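Local coordinates for protein enzyme subtilase SubTY from Bacillus sp. TY145 (Bacillus sp., PDB 5FFN) that probably hydrolyses peptide bonds in proteins as a subtilisin-type serine endopeptidase of the subtilase family that carries bound calcium and sodium ions, at residues 10-13 against 19-22; 156-161 against 275-280. All blocks are in the same frame, centred on the assembly; numbering follows the deposited sequence.

Interaction 1 of 2, residues 10-13 against 19-22; sequences GIKS and SITK
I20 meets I11 and K12 by van der Waals packing alone; no hydrogen bond joins the two segments. Its terminal methyl CD1 carries most of the contact, lying against the helix between the two residues. I20 CD1 touches the branch methyl CG2 of I11 at 4.1 Å, the two side chains crossing at about a right angle. I20 CD1 also lies 4.1 Å from CA of K12 and equally far from O of I11, which places it on the helix backbone. The K12 aliphatic stem adds to this: its CG is 4.1 Å from CG1 of I20, the side chains passing in opposite directions. I20 reaches the helix because CG1 sits between its backbone N and carbonyl carbon (chi1 54°).

The polar groups of K12 and I20 meet at T7. K12 NZ is hydrogen-bonded to the carbonyl O of T7, and the backbone O of I20 accepts from the T7 hydroxyl, so T7, just ahead of helix 9-15, is bonded to both segments.

With 145 Å² buried in all, this is a small, partly buried apolar contact that folds the loop after helix 9-15 back on that helix, in the N-terminal part of the chain ahead of strand 29-35 of the subtilisin-like fold.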
loop_
_atom_site.group_PDB
_atom_site.type_symbol
_atom_site.label_atom_id
_atom_site.label_comp_id
_atom_site.label_asym_id
_atom_site.label_seq_id
_atom_site.Cartn_x
_atom_site.Cartn_y
_atom_site.Cartn_z
ATOM N N GLY A 10 -0.809 -7.817 12.557
ATOM C CA GLY A 10 -0.984 -8.173 11.131
ATOM C C GLY A 10 -0.121 -9.344 10.689
ATOM O O GLY A 10 -0.504 -10.132 9.818
ATOM N N ILE A 11 1.067 -9.422 11.290
ATOM C CA ILE A 11 2.028 -10.456 10.978
ATOM C C ILE A 11 1.512 -11.746 11.570
ATOM O O ILE A 11 1.484 -12.750 10.874
ATOM C CB ILE A 11 3.445 -10.120 11.483
ATOM C CG1 ILE A 11 3.912 -8.761 10.934
ATOM C CG2 ILE A 11 4.425 -11.224 11.106
ATOM C CD1 ILE A 11 4.084 -8.709 9.382
ATOM N N LYS A 12 1.130 -11.731 12.853
ATOM C CA LYS A 12 0.511 -12.913 13.483
ATOM C C LYS A 12 -0.737 -13.345 12.715
ATOM O O LYS A 12 -0.964 -14.537 12.476
ATOM C CB LYS A 12 0.093 -12.598 14.900
ATOM C CG LYS A 12 1.264 -12.421 15.913
ATOM C CD LYS A 12 0.636 -12.019 17.277
ATOM C CE LYS A 12 1.586 -12.205 18.435
ATOM N NZ LYS A 12 2.495 -11.046 18.734
ATOM N N SER A 13 -1.531 -12.365 12.305
ATOM C CA SER A 13 -2.780 -12.650 11.610
ATOM C C SER A 13 -2.534 -13.316 10.238
ATOM O O SER A 13 -3.155 -14.336 9.895
ATOM C CB SER A 13 -3.602 -11.367 11.447
ATOM O OG SER A 13 -4.801 -11.638 10.714
ATOM N N SER A 19 0.990 -17.430 18.092
ATOM C CA SER A 19 2.125 -17.789 18.921
ATOM C C SER A 19 3.489 -17.421 18.313
ATOM O O SER A 19 4.495 -17.451 19.028
ATOM C CB SER A 19 2.072 -19.277 19.210
ATOM O OG SER A 19 2.668 -20.034 18.165
ATOM N N ILE A 20 3.564 -17.072 17.025
ATOM C CA ILE A 20 4.888 -16.808 16.431
ATOM C C ILE A 20 5.633 -15.635 17.088
ATOM O O ILE A 20 5.031 -14.630 17.476
ATOM C CB ILE A 20 4.837 -16.513 14.910
ATOM C CG1 ILE A 20 3.854 -15.383 14.596
ATOM C CG2 ILE A 20 4.528 -17.775 14.090
ATOM C CD1 ILE A 20 4.177 -14.734 13.258
ATOM N N THR A 21 6.942 -15.764 17.144
ATOM C CA THR A 21 7.834 -14.722 17.656
ATOM C C THR A 21 8.851 -14.322 16.583
ATOM O O THR A 21 9.665 -13.409 16.790
ATOM C CB THR A 21 8.609 -15.243 18.892
ATOM O OG1 THR A 21 9.335 -16.414 18.526
ATOM C CG2 THR A 21 7.660 -15.610 19.995
ATOM N N LYS A 22 8.828 -15.024 15.450
ATOM C CA LYS A 22 9.622 -14.651 14.295
ATOM C C LYS A 22 9.021 -15.199 13.005
ATOM O O LYS A 22 8.153 -16.081 13.017
ATOM C CB LYS A 22 11.081 -15.105 14.423
ATOM C CG LYS A 22 11.319 -16.589 14.447
ATOM C CD LYS A 22 12.828 -16.914 14.215
ATOM C CE LYS A 22 13.226 -16.833 12.749
ATOM N NZ LYS A 22 14.584 -17.407 12.515
#

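Interaction 2 of 2, residues 156-161 against 275-280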
loop_
_atom_site.group_PDB
_atom_site.type_symbol
_atom_site.label_atom_id
_atom_site.label_comp_id
_atom_site.label_asym_id
_atom_site.label_seq_id
_atom_site.Cartn_x
_atom_site.Cartn_y
_atom_site.Cartn_z
ATOM N N TYR A 156 3.305 -1.990 -18.729
ATOM C CA TYR A 156 4.640 -2.290 -19.202
ATOM C C TYR A 156 5.330 -3.270 -18.255
ATOM O O TYR A 156 5.902 -4.270 -18.702
ATOM C CB TYR A 156 5.439 -1.008 -19.293
ATOM C CG TYR A 156 6.879 -1.166 -19.731
ATOM C CD1 TYR A 156 7.183 -1.405 -21.075
ATOM C CD2 TYR A 156 7.930 -1.045 -18.828
ATOM C CE1 TYR A 156 8.492 -1.493 -21.488
ATOM C CE2 TYR A 156 9.258 -1.123 -19.239
ATOM C CZ TYR A 156 9.523 -1.354 -20.565
ATOM O OH TYR A 156 10.835 -1.403 -20.979
ATOM N N ALA A 157 5.234 -3.008 -16.949
ATOM C CA ALA A 157 5.885 -3.847 -15.952
ATOM C C ALA A 157 5.224 -5.201 -15.864
ATOM O O ALA A 157 5.919 -6.225 -15.736
ATOM C CB ALA A 157 5.890 -3.148 -14.614
ATOM N N TYR A 158 3.898 -5.226 -15.933
ATOM C CA TYR A 158 3.157 -6.499 -15.846
ATOM C C TYR A 158 3.494 -7.355 -17.065
ATOM O O TYR A 158 3.601 -8.588 -16.967
ATOM C CB TYR A 158 1.653 -6.272 -15.765
ATOM C CG TYR A 158 0.852 -7.486 -15.276
ATOM C CD1 TYR A 158 0.861 -7.841 -13.932
ATOM C CD2 TYR A 158 0.121 -8.287 -16.163
ATOM C CE1 TYR A 158 0.125 -8.950 -13.462
ATOM C CE2 TYR A 158 -0.612 -9.406 -15.703
ATOM C CZ TYR A 158 -0.608 -9.716 -14.342
ATOM O OH TYR A 158 -1.315 -10.783 -13.841
ATOM N N GLY A 159 3.715 -6.677 -18.197
ATOM C CA GLY A 159 4.055 -7.344 -19.453
ATOM C C GLY A 159 5.446 -7.929 -19.438
ATOM O O GLY A 159 5.756 -8.749 -20.286
ATOM N N LYS A 160 6.291 -7.471 -18.531
ATOM C CA LYS A 160 7.644 -7.976 -18.324
ATOM C C LYS A 160 7.785 -8.876 -17.059
ATOM O O LYS A 160 8.905 -9.119 -16.581
ATOM C CB LYS A 160 8.626 -6.802 -18.295
ATOM C CG LYS A 160 8.732 -6.055 -19.643
ATOM C CD LYS A 160 9.501 -4.772 -19.497
ATOM C CE LYS A 160 10.666 -4.668 -20.440
ATOM N NZ LYS A 160 11.684 -5.655 -20.124
ATOM N N GLY A 161 6.660 -9.432 -16.583
ATOM C CA GLY A 161 6.649 -10.451 -15.521
ATOM C C GLY A 161 6.841 -9.974 -14.093
ATOM O O GLY A 161 7.298 -10.744 -13.234
ATOM N N GLN A 275 0.892 -16.584 -12.288
ATOM C CA GLN A 275 0.560 -17.760 -11.458
ATOM C C GLN A 275 0.572 -17.407 -9.945
ATOM O O GLN A 275 -0.312 -17.829 -9.206
ATOM C CB GLN A 275 1.542 -18.913 -11.690
ATOM C CG GLN A 275 1.456 -19.636 -13.047
ATOM C CD GLN A 275 2.565 -20.683 -13.136
ATOM O OE1 GLN A 275 3.746 -20.332 -13.111
ATOM N NE2 GLN A 275 2.190 -21.980 -13.189
ATOM N N LEU A 276 1.550 -16.581 -9.551
ATOM C CA LEU A 276 1.657 -16.085 -8.166
ATOM C C LEU A 276 0.384 -15.282 -7.822
ATOM O O LEU A 276 -0.222 -15.468 -6.760
ATOM C CB LEU A 276 2.939 -15.258 -7.996
ATOM C CG LEU A 276 3.104 -14.552 -6.652
ATOM C CD1 LEU A 276 3.123 -15.551 -5.534
ATOM C CD2 LEU A 276 4.354 -13.720 -6.680
ATOM N N ARG A 277 -0.019 -14.398 -8.722
ATOM C CA ARG A 277 -1.213 -13.586 -8.526
ATOM C C ARG A 277 -2.447 -14.467 -8.385
ATOM O O ARG A 277 -3.319 -14.208 -7.546
ATOM C CB ARG A 277 -1.418 -12.654 -9.718
ATOM C CG ARG A 277 -2.615 -11.760 -9.575
ATOM C CD ARG A 277 -2.695 -10.752 -10.653
ATOM N NE ARG A 277 -3.825 -9.840 -10.469
ATOM C CZ ARG A 277 -4.192 -8.924 -11.359
ATOM N NH1 ARG A 277 -3.572 -8.811 -12.521
ATOM N NH2 ARG A 277 -5.191 -8.110 -11.088
ATOM N N THR A 278 -2.511 -15.515 -9.222
ATOM C CA THR A 278 -3.641 -16.432 -9.207
ATOM C C THR A 278 -3.729 -17.155 -7.863
ATOM O O THR A 278 -4.819 -17.406 -7.361
ATOM C CB THR A 278 -3.498 -17.436 -10.383
ATOM O OG1 THR A 278 -3.659 -16.693 -11.586
ATOM C CG2 THR A 278 -4.507 -18.526 -10.351
ATOM N N GLU A 279 -2.588 -17.514 -7.318
ATOM C CA GLU A 279 -2.525 -18.240 -6.056
ATOM C C GLU A 279 -2.844 -17.285 -4.886
ATOM O O GLU A 279 -3.462 -17.701 -3.915
ATOM C CB GLU A 279 -1.186 -18.940 -5.923
ATOM C CG GLU A 279 -0.881 -19.527 -4.609
ATOM C CD GLU A 279 -1.802 -20.643 -4.114
ATOM O OE1 GLU A 279 -2.821 -21.036 -4.722
ATOM O OE2 GLU A 279 -1.514 -21.099 -2.997
ATOM N N LEU A 280 -2.472 -16.014 -4.992
ATOM C CA LEU A 280 -2.998 -15.016 -4.020
ATOM C C LEU A 280 -4.532 -14.977 -4.019
ATOM O O LEU A 280 -5.178 -14.938 -2.960
ATOM C CB LEU A 280 -2.407 -13.608 -4.239
ATOM C CG LEU A 280 -0.938 -13.392 -3.897
ATOM C CD1 LEU A 280 -0.477 -12.005 -4.458
ATOM C CD2 LEU A 280 -0.707 -13.487 -2.385
#
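Beside the sodium site of G182, L184 and A187, Y158 at the end of one helix meets R277 of another, whose side chain comes within about 5 Å of the ion. In their one polar link R277 NH1 donates to Y158 OH at 3.3 Å, a weak bond. It is nonetheless nearly straight, with an N-H...O angle of 164°. The tyrosine oxygen lies at the guanidinium edge, near its plane, whereas NH1 approaches the ring obliquely, and the two planes stand 86° apart. R277 CD adds a contact 3.5 Å from Y158 OH, so the arginine meets the phenol end with both aliphatic stem and charged head. The R277 stem is extended from CG to NE, with CG anti to the backbone N (chi1 -179°), which carries the head well out from its helix.

Helix 148-159 is the connection of a beta-alpha-beta crossover from strand 134-142 to its parallel neighbour 163-167, and it ends in a Schellman motif with G161 as C-prime residue, where G161 N bonds to Y158 O at 3.2 Å. Replacing Y158 with a phenylalanine would probably leave R277 NH1 without this acceptor and open a small gap beside CD.

The guanidinium has stronger holds elsewhere: NE forms a salt bridge to E227, and NH2 donates to the carbonyl O of V185, in the sodium-binding loop. The Y158 ring, for its part, meets the ring of H273 and also touches I164.

How the interactions relate
From the N terminus, interaction 1 comes first and is local: it closes a short loop, five residues intervening, the first two of them still in helix 9-15, and joins that helix to the loop that leads toward strand 29-35. Interaction 2 begins only after that contact is complete, so the two lie in series, neither nesting nor crossing. It closes a far longer loop of 113 residues, which includes strands 163-167, 188-194 and 228-231 of the main sheet and helix 250-267, and brings helix 148-159 to helix 273-286. Their centres are 27 Å apart and their nearest atoms about 13 Å, so the two contacts do not touch: one folds the loop after helix 9-15 against that helix, the other links mid-chain and late helices.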